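Side-chain contacts in organic hydroperoxide resistance protein (Legionella pneumophila, PDB 6MJN), which probably reduces organic hydroperoxides through paired cysteines, protecting the bacterium from peroxide stress, as do other members of the Ohr/OsmC family: residues L38-P41 against R42-G46; A63-E66 against S67-H71. One frame throughout, in Å; residues are numbered along the deposited sequence.

Contact 1 of 2, residues L38-P41 against R42-G46; sequences LAMP and RELGG
Both L44 and G46 donate their backbone N-H to a single acceptor, the carbonyl oxygen of P41, and so fold the chain back on itself within six residues. L44 N lies 3.0 Å from P41 O and G46 N 2.9 Å from the same P41 O. The two donors come from opposite faces of the carbonyl plane, each well out of it, so neither uses an in-plane lone pair, and both bonds are noticeably bent, that from G46 having an N-H...O angle of 143°. A weaker contact adds to the closure: G46 CA sits 3.2 Å from M40 O in a CH...O arrangement.

Inside this turn G45 N bonds to R42 O. Taken with the bond from G46 to P41, it gives the paired 6→1 and 5→2 pattern of a Schellman motif, here ending the short 3-10 segment 42-43, with G45 at the residue of positive phi (82°).

Side chains pack against the hydrogen-bonded turn. M40 extends its chain as far as SD and then bends (chi3 63°), which carries CE over the turn, 3.6 Å from G46 N, while M40 CG meets L44 CB at 4.0 Å; the two side chains cross at about a right angle. P41 and L44 instead run side by side, the ring's CG lying 4.1 Å from L44 CD1. At the edge of the turn E43 bends back so that OE1 stands 3.5 Å from P41 CB. Y13 of the second subunit packs against P41 and E43, and L12 of that subunit against L44.

Contact 2 of 2, residues A63-E66 against S67-H71; sequences ACFE and SAIRH
E66 and R70, one helical turn apart, meet through a salt bridge in which one carboxylate oxygen takes two donors. R70 NE is 3.0 Å from E66 OE2, and R70 NH2 is 2.9 Å from that same E66 OE2. The oxygen lies almost in the guanidinium plane, at its NE side; NH2 arrives nearly in line with the C-O bond, NE from the anti side, and the carboxylate plane is turned 57° against the guanidinium. With CG anti to the backbone N (chi1 -174°) the extended E66 chain runs alongside that of R70, pointing the same way. The strongest polar partner of E66 is in the other chain: the backbone N of G22 of the second subunit also donates to OE2. D82 offers R70 NH2 only a long, weak ion pair.

The backbone polar groups are met in regular alpha-helical fashion: S67, A68, I69 and R70 give their N-H groups to the carbonyls of A63, C64, F65 and E66. The bond from I69 N to F65 O, 3.0 Å, is nearly straight at 167°.

On another side of helix 53-76 the contact is apolar. I69 CD1 approaches the F65 ring at its edge, near its plane, 3.7 Å from F65 CD1, and A124 of helix 114-125 touches both side chains. Nearby, C64 packs on C128, consistent with the paired redox cysteines of this family.

Three N-H donors converging on E66 OE2, one of them from the partner chain, would probably stabilise the carboxylate as an anion and tie this buried charge to the dimer interface.

Contact 1 precedes contact 2 along the chain: the turn of 38-46 belongs to the loop between strand 35-37 and helix 53-76, and 63-71 forms the middle of that helix. Their centres are 30 Å apart, flanking the middle of the subunit, and the nearest atoms remain about 17 Å from each other, so they do not meet within one chain. The dimer, however, brings the two regions together, because L38 of each chain packs on A63 of the other. A surface turn and a buried helical segment thus both face the second subunit, consistent with an intertwined dimer in which the N-terminal three-stranded sheet and the loops around it pack on helix 53-76 of the partner.

Contact 1 of 2, residues L38-P41 against R42-G46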
ATOM      1  N   LEU B  38      -9.825   9.707  -6.706  1.00 32.96           N
ATOM      2  CA  LEU B  38     -10.188   8.325  -6.454  1.00 37.04           C
ATOM      3  C   LEU B  38     -11.542   8.026  -7.081  1.00 35.20           C
ATOM      4  O   LEU B  38     -12.385   8.912  -7.222  1.00 35.83           O
ATOM      5  CB  LEU B  38     -10.266   8.042  -4.950  1.00 36.19           C
ATOM      6  CG  LEU B  38      -9.007   8.383  -4.164  1.00 37.30           C
ATOM      7  CD1 LEU B  38      -9.265   8.402  -2.665  1.00 37.78           C
ATOM      8  CD2 LEU B  38      -7.970   7.338  -4.529  1.00 31.34           C
ATOM      9  N   ALA B  39     -11.761   6.766  -7.438  1.00 31.32           N
ATOM     10  CA  ALA B  39     -13.089   6.345  -7.859  1.00 32.61           C
ATOM     11  C   ALA B  39     -13.239   4.856  -7.608  1.00 37.23           C
ATOM     12  O   ALA B  39     -12.278   4.094  -7.711  1.00 38.23           O
ATOM     13  CB  ALA B  39     -13.354   6.661  -9.337  1.00 41.11           C
ATOM     14  N   MET B  40     -14.455   4.449  -7.285  1.00 38.73           N
ATOM     15  CA  MET B  40     -14.740   3.033  -7.158  1.00 37.23           C
ATOM     16  C   MET B  40     -14.719   2.388  -8.542  1.00 37.09           C
ATOM     17  O   MET B  40     -15.294   2.931  -9.490  1.00 41.43           O
ATOM     18  CB  MET B  40     -16.101   2.804  -6.497  1.00 47.36           C
ATOM     19  CG  MET B  40     -16.447   1.328  -6.299  1.00 59.39           C
ATOM     20  SD  MET B  40     -17.817   1.052  -5.159  1.00 74.18           S
ATOM     21  CE  MET B  40     -19.162   1.862  -6.021  1.00 75.84           C
ATOM     22  N   PRO B  41     -14.068   1.242  -8.688  1.00 38.89           N
ATOM     23  CA  PRO B  41     -13.960   0.622 -10.013  1.00 45.11           C
ATOM     24  C   PRO B  41     -15.302   0.167 -10.573  1.00 41.03           C
ATOM     25  O   PRO B  41     -16.253  -0.121  -9.842  1.00 41.04           O
ATOM     26  CB  PRO B  41     -13.027  -0.571  -9.774  1.00 49.64           C
ATOM     27  CG  PRO B  41     -13.007  -0.781  -8.310  1.00 47.22           C
ATOM     28  CD  PRO B  41     -13.251   0.553  -7.679  1.00 39.90           C
ATOM     29  N   ARG B  42     -15.350   0.094 -11.904  1.00 47.14           N
ATOM     30  CA  ARG B  42     -16.543  -0.386 -12.590  1.00 60.26           C
ATOM     31  C   ARG B  42     -16.922  -1.786 -12.129  1.00 59.94           C
ATOM     32  O   ARG B  42     -18.112  -2.112 -12.053  1.00 57.82           O
ATOM     33  CB  ARG B  42     -16.318  -0.371 -14.105  1.00 65.31           C
ATOM     34  CG  ARG B  42     -15.991   0.999 -14.693  1.00 65.69           C
ATOM     35  CD  ARG B  42     -16.652   1.176 -16.045  1.00 72.78           C
ATOM     36  NE  ARG B  42     -18.105   1.296 -15.922  1.00 76.31           N
ATOM     37  CZ  ARG B  42     -18.971   0.831 -16.816  1.00 89.72           C
ATOM     38  NH1 ARG B  42     -18.534   0.199 -17.900  1.00 96.02           N
ATOM     39  NH2 ARG B  42     -20.277   0.987 -16.624  1.00 93.97           N
ATOM     40  N   GLU B  43     -15.927  -2.616 -11.802  1.00 56.10           N
ATOM     41  CA  GLU B  43     -16.194  -3.990 -11.397  1.00 56.56           C
ATOM     42  C   GLU B  43     -17.003  -4.070 -10.113  1.00 53.68           C
ATOM     43  O   GLU B  43     -17.613  -5.107  -9.846  1.00 62.46           O
ATOM     44  CB  GLU B  43     -14.879  -4.758 -11.224  1.00 49.70           C
ATOM     45  CG  GLU B  43     -14.131  -5.037 -12.521  1.00 54.07           C
ATOM     46  CD  GLU B  43     -13.123  -3.958 -12.864  1.00 56.16           C
ATOM     47  OE1 GLU B  43     -13.322  -2.795 -12.451  1.00 54.49           O
ATOM     48  OE2 GLU B  43     -12.121  -4.279 -13.538  1.00 59.01           O
ATOM     49  N   LEU B  44     -17.012  -3.010  -9.305  1.00 52.72           N
ATOM     50  CA  LEU B  44     -17.811  -2.971  -8.090  1.00 52.19           C
ATOM     51  C   LEU B  44     -19.006  -2.035  -8.224  1.00 57.28           C
ATOM     52  O   LEU B  44     -19.543  -1.574  -7.211  1.00 57.09           O
ATOM     53  CB  LEU B  44     -16.953  -2.551  -6.894  1.00 48.97           C
ATOM     54  CG  LEU B  44     -15.711  -3.380  -6.538  1.00 50.46           C
ATOM     55  CD1 LEU B  44     -14.975  -2.765  -5.349  1.00 47.56           C
ATOM     56  CD2 LEU B  44     -16.086  -4.823  -6.246  1.00 58.58           C
ATOM     57  N   GLY B  45     -19.417  -1.726  -9.451  1.00 55.55           N
ATOM     58  CA  GLY B  45     -20.528  -0.822  -9.659  1.00 61.07           C
ATOM     59  C   GLY B  45     -20.188   0.649  -9.597  1.00 57.55           C
ATOM     60  O   GLY B  45     -21.105   1.477  -9.599  1.00 66.76           O
ATOM     61  N   GLY B  46     -18.901   1.004  -9.537  1.00 55.84           N
ATOM     62  CA  GLY B  46     -18.490   2.391  -9.573  1.00 53.49           C
ATOM     63  C   GLY B  46     -18.341   2.913 -10.990  1.00 53.26           C
ATOM     64  O   GLY B  46     -18.603   2.227 -11.978  1.00 53.69           O
TER

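Contact 2 of 2, residues A63-E66 against S67-H71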
ATOM      1  N   ALA B  63       6.960  -1.652  -6.826  1.00 27.96           N
ATOM      2  CA  ALA B  63       8.144  -0.807  -6.754  1.00 31.55           C
ATOM      3  C   ALA B  63       9.012  -1.194  -5.573  1.00 34.42           C
ATOM      4  O   ALA B  63      10.244  -1.197  -5.671  1.00 34.40           O
ATOM      5  CB  ALA B  63       7.729   0.659  -6.657  1.00 35.83           C
ATOM      6  N   CYS B  64       8.385  -1.516  -4.443  1.00 28.81           N
ATOM      7  CA  CYS B  64       9.145  -1.898  -3.263  1.00 27.24           C
ATOM      8  C   CYS B  64       9.890  -3.202  -3.510  1.00 27.83           C
ATOM      9  O   CYS B  64      11.057  -3.350  -3.117  1.00 31.16           O
ATOM     10  CB  CYS B  64       8.193  -2.011  -2.065  1.00 29.91           C
ATOM     11  SG  CYS B  64       9.029  -2.300  -0.511  1.00 40.09           S
ATOM     12  N   PHE B  65       9.234  -4.158  -4.169  1.00 30.85           N
ATOM     13  CA  PHE B  65       9.864  -5.450  -4.384  1.00 31.81           C
ATOM     14  C   PHE B  65      10.965  -5.340  -5.425  1.00 30.05           C
ATOM     15  O   PHE B  65      12.012  -5.965  -5.278  1.00 31.55           O
ATOM     16  CB  PHE B  65       8.823  -6.500  -4.791  1.00 32.62           C
ATOM     17  CG  PHE B  65       9.275  -7.926  -4.577  1.00 31.91           C
ATOM     18  CD1 PHE B  65      10.068  -8.586  -5.522  1.00 31.12           C
ATOM     19  CD2 PHE B  65       8.892  -8.613  -3.429  1.00 31.56           C
ATOM     20  CE1 PHE B  65      10.476  -9.902  -5.311  1.00 38.14           C
ATOM     21  CE2 PHE B  65       9.293  -9.912  -3.211  1.00 35.08           C
ATOM     22  CZ  PHE B  65      10.084 -10.573  -4.146  1.00 31.73           C
ATOM     23  N   GLU B  66      10.758  -4.537  -6.475  1.00 27.76           N
ATOM     24  CA  GLU B  66      11.840  -4.302  -7.430  1.00 31.83           C
ATOM     25  C   GLU B  66      13.074  -3.749  -6.725  1.00 33.40           C
ATOM     26  O   GLU B  66      14.205  -4.175  -6.997  1.00 35.95           O
ATOM     27  CB  GLU B  66      11.389  -3.342  -8.529  1.00 36.69           C
ATOM     28  CG  GLU B  66      12.460  -3.189  -9.619  1.00 43.67           C
ATOM     29  CD  GLU B  66      12.272  -1.956 -10.482  1.00 54.76           C
ATOM     30  OE1 GLU B  66      11.161  -1.389 -10.483  1.00 53.35           O
ATOM     31  OE2 GLU B  66      13.241  -1.557 -11.163  1.00 53.30           O
ATOM     32  N   SER B  67      12.875  -2.807  -5.802  1.00 32.49           N
ATOM     33  CA  SER B  67      13.993  -2.248  -5.055  1.00 38.53           C
ATOM     34  C   SER B  67      14.686  -3.304  -4.204  1.00 37.55           C
ATOM     35  O   SER B  67      15.914  -3.295  -4.072  1.00 38.24           O
ATOM     36  CB  SER B  67      13.503  -1.094  -4.179  1.00 42.05           C
ATOM     37  OG  SER B  67      14.567  -0.538  -3.441  1.00 56.54           O
ATOM     38  N   ALA B  68      13.920  -4.218  -3.605  1.00 34.55           N
ATOM     39  CA  ALA B  68      14.531  -5.245  -2.762  1.00 34.63           C
ATOM     40  C   ALA B  68      15.352  -6.237  -3.583  1.00 37.14           C
ATOM     41  O   ALA B  68      16.395  -6.720  -3.120  1.00 32.51           O
ATOM     42  CB  ALA B  68      13.458  -5.980  -1.963  1.00 32.45           C
ATOM     43  N   ILE B  69      14.879  -6.573  -4.788  1.00 31.91           N
ATOM     44  CA  ILE B  69      15.685  -7.364  -5.719  1.00 33.84           C
ATOM     45  C   ILE B  69      17.001  -6.656  -6.018  1.00 34.74           C
ATOM     46  O   ILE B  69      18.083  -7.255  -5.955  1.00 35.90           O
ATOM     47  CB  ILE B  69      14.903  -7.641  -7.016  1.00 29.90           C
ATOM     48  CG1 ILE B  69      13.697  -8.544  -6.742  1.00 33.90           C
ATOM     49  CG2 ILE B  69      15.843  -8.253  -8.069  1.00 34.62           C
ATOM     50  CD1 ILE B  69      12.820  -8.821  -8.010  1.00 34.21           C
ATOM     51  N   ARG B  70      16.928  -5.373  -6.386  1.00 37.65           N
ATOM     52  CA  ARG B  70      18.153  -4.645  -6.698  1.00 44.42           C
ATOM     53  C   ARG B  70      19.075  -4.580  -5.485  1.00 41.82           C
ATOM     54  O   ARG B  70      20.300  -4.681  -5.623  1.00 43.30           O
ATOM     55  CB  ARG B  70      17.823  -3.242  -7.215  1.00 43.94           C
ATOM     56  CG  ARG B  70      17.090  -3.249  -8.545  1.00 43.97           C
ATOM     57  CD  ARG B  70      16.933  -1.861  -9.140  1.00 52.66           C
ATOM     58  NE  ARG B  70      16.091  -1.870 -10.336  1.00 53.19           N
ATOM     59  CZ  ARG B  70      16.550  -1.977 -11.583  1.00 57.02           C
ATOM     60  NH1 ARG B  70      17.855  -2.083 -11.815  1.00 56.47           N
ATOM     61  NH2 ARG B  70      15.698  -1.977 -12.604  1.00 58.69           N
ATOM     62  N   HIS B  71      18.505  -4.454  -4.281  1.00 39.95           N
ATOM     63  CA  HIS B  71      19.334  -4.340  -3.082  1.00 40.80           C
ATOM     64  C   HIS B  71      20.060  -5.650  -2.780  1.00 42.55           C
ATOM     65  O   HIS B  71      21.269  -5.658  -2.518  1.00 44.47           O
ATOM     66  CB  HIS B  71      18.467  -3.909  -1.891  1.00 42.70           C
ATOM     67  CG  HIS B  71      19.175  -3.986  -0.572  1.00 54.62           C
ATOM     68  ND1 HIS B  71      20.045  -3.010  -0.137  1.00 59.13           N
ATOM     69  CD2 HIS B  71      19.147  -4.926   0.405  1.00 53.17           C
ATOM     70  CE1 HIS B  71      20.522  -3.343   1.051  1.00 61.28           C
ATOM     71  NE2 HIS B  71      19.998  -4.504   1.398  1.00 58.00           N
TER